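Local coordinates for 2-dehydropantoate 2-reductase (Geobacter metallireducens, PDB 3HN2), which catalyses the NADPH-dependent reduction of 2-dehydropantoate (ketopantoate) to (R)-pantoate, probably as a step towards pantothenate, at the interface of chains A and B. Sequence-based numbering; all coordinates share one arbitrary frame. Chains: chain A/B, 2-dehydropantoate 2-reductase.

The interface of chains A and B. Residues chain A 142-143, 248, 251-252; chain B 247-248, 250-252.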
loop_
_atom_site.group_PDB
_atom_site.type_symbol
_atom_site.label_atom_id
_atom_site.label_comp_id
_atom_site.label_asym_id
_atom_site.label_seq_id
_atom_site.Cartn_x
_atom_site.Cartn_y
_atom_site.Cartn_z
ATOM N N GLY A 142 -6.552 -6.979 -4.799
ATOM C CA GLY A 142 -5.131 -6.728 -4.570
ATOM C C GLY A 142 -4.416 -7.804 -3.776
ATOM O O GLY A 142 -5.055 -8.670 -3.173
ATOM N N ALA A 143 -3.084 -7.733 -3.797
ATOM C CA ALA A 143 -2.187 -8.596 -3.019
ATOM C C ALA A 143 -2.441 -10.094 -3.225
ATOM O O ALA A 143 -2.755 -10.518 -4.337
ATOM C CB ALA A 143 -2.215 -8.206 -1.533
ATOM N N PHE A 248 2.272 1.668 5.275
ATOM C CA PHE A 248 1.781 0.593 4.399
ATOM C C PHE A 248 0.294 0.742 4.106
ATOM O O PHE A 248 -0.125 0.630 2.956
ATOM C CB PHE A 248 2.079 -0.776 5.030
ATOM C CG PHE A 248 1.417 -1.943 4.345
ATOM C CD1 PHE A 248 1.957 -2.481 3.180
ATOM C CD2 PHE A 248 0.280 -2.534 4.893
ATOM C CE1 PHE A 248 1.356 -3.566 2.555
ATOM C CE2 PHE A 248 -0.329 -3.618 4.273
ATOM C CZ PHE A 248 0.213 -4.139 3.104
ATOM N N ALA A 251 -1.110 3.425 1.568
ATOM C CA ALA A 251 -1.046 3.166 0.127
ATOM C C ALA A 251 -2.254 2.364 -0.362
ATOM O O ALA A 251 -2.271 1.873 -1.495
ATOM C CB ALA A 251 0.244 2.427 -0.212
ATOM N N MET A 252 -3.260 2.236 0.498
ATOM C CA MET A 252 -4.396 1.367 0.235
ATOM C C MET A 252 -5.615 2.150 -0.181
ATOM O O MET A 252 -6.634 1.556 -0.533
ATOM C CB MET A 252 -4.739 0.551 1.478
ATOM C CG MET A 252 -3.868 -0.661 1.705
ATOM S SD MET A 252 -4.308 -1.365 3.290
ATOM C CE MET A 252 -4.062 -3.124 3.010
ATOM N N GLU B 247 6.706 -4.829 -1.037
ATOM C CA GLU B 247 5.498 -5.113 -0.255
ATOM C C GLU B 247 4.557 -3.910 -0.161
ATOM O O GLU B 247 3.349 -4.075 -0.009
ATOM C CB GLU B 247 5.874 -5.586 1.150
ATOM C CG GLU B 247 6.467 -6.990 1.192
ATOM C CD GLU B 247 7.365 -7.225 2.395
ATOM O OE1 GLU B 247 8.099 -8.236 2.388
ATOM O OE2 GLU B 247 7.345 -6.404 3.342
ATOM N N PHE B 248 5.133 -2.712 -0.246
ATOM C CA PHE B 248 4.402 -1.442 -0.226
ATOM C C PHE B 248 3.475 -1.318 -1.433
ATOM O O PHE B 248 2.297 -1.003 -1.286
ATOM C CB PHE B 248 5.413 -0.286 -0.194
ATOM C CG PHE B 248 4.800 1.089 -0.210
ATOM C CD1 PHE B 248 4.273 1.648 0.952
ATOM C CD2 PHE B 248 4.800 1.847 -1.381
ATOM C CE1 PHE B 248 3.728 2.931 0.941
ATOM C CE2 PHE B 248 4.260 3.129 -1.401
ATOM C CZ PHE B 248 3.721 3.673 -0.239
ATOM N N ASP B 250 2.471 -3.678 -3.332
ATOM C CA ASP B 250 1.608 -4.859 -3.383
ATOM C C ASP B 250 0.200 -4.598 -2.828
ATOM O O ASP B 250 -0.720 -5.392 -3.053
ATOM C CB ASP B 250 2.274 -6.007 -2.614
ATOM C CG ASP B 250 2.177 -7.341 -3.336
ATOM O OD1 ASP B 250 3.185 -8.084 -3.345
ATOM O OD2 ASP B 250 1.103 -7.653 -3.893
ATOM N N ALA B 251 0.041 -3.487 -2.110
ATOM C CA ALA B 251 -1.254 -3.093 -1.563
ATOM C C ALA B 251 -1.798 -1.804 -2.192
ATOM O O ALA B 251 -2.621 -1.108 -1.590
ATOM C CB ALA B 251 -1.165 -2.959 -0.055
ATOM N N MET B 252 -1.340 -1.499 -3.403
ATOM C CA MET B 252 -1.814 -0.335 -4.157
ATOM C C MET B 252 -2.901 -0.708 -5.156
ATOM O O MET B 252 -3.487 0.172 -5.795
ATOM C CB MET B 252 -0.659 0.329 -4.903
ATOM C CG MET B 252 0.073 1.389 -4.112
ATOM S SD MET B 252 1.491 1.997 -5.024
ATOM C CE MET B 252 1.881 3.488 -4.124
#
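Two copies of the reductase meet here about a two-fold axis, each offering the end of helix 241-249 and the loop after it; the start of strand 142-150 contributes chiefly through A:Ala143, and the other chain's strand makes the twin contact. The apolar part is an exchange of phenylalanines and alanines. A:Phe248 has CG anti to its backbone N (chi1 170°), which sends the ring towards chain B, where its tip atom CZ lies 3.6 Å from the methyl CB of B:Ala251. The twin contact sets B:Phe248 CZ 3.7 Å from A:Ala251 CB; B:Phe248 shares the anti arrangement (chi1 178°). A:Met252 CG lies beside the carbonyl O of B:Ala251 at 3.6 Å and 4.0 Å from the B:Ala251 CB methyl.

Polar backbone groups edge this core. The carbonyl O of B:Glu247 sits in the plane of the A:Phe248 ring, 3.3 Å from CE1, so it meets the edge of the ring, where the C-H rim may offer a weakly favourable polar contact. An alanine here would remove the ring that makes both contacts, and would probably loosen the patch. At the strand end, the backbone N of A:Ala143 is 3.4 Å from B:Asp250 O, a long approach that is at best a weak polar contact. Near the axis the carbonyl oxygens of A:Ala251 and B:Ala251 come within 3.0 Å; both can only accept, so the pair is a clash and adds no bond.

The residues of this patch hide 340 Å² in sum, a part of the whole interface; the patch joins the two chains mainly by apolar packing and may support a dimer, although the structure alone does not show that this pairing is the biological one.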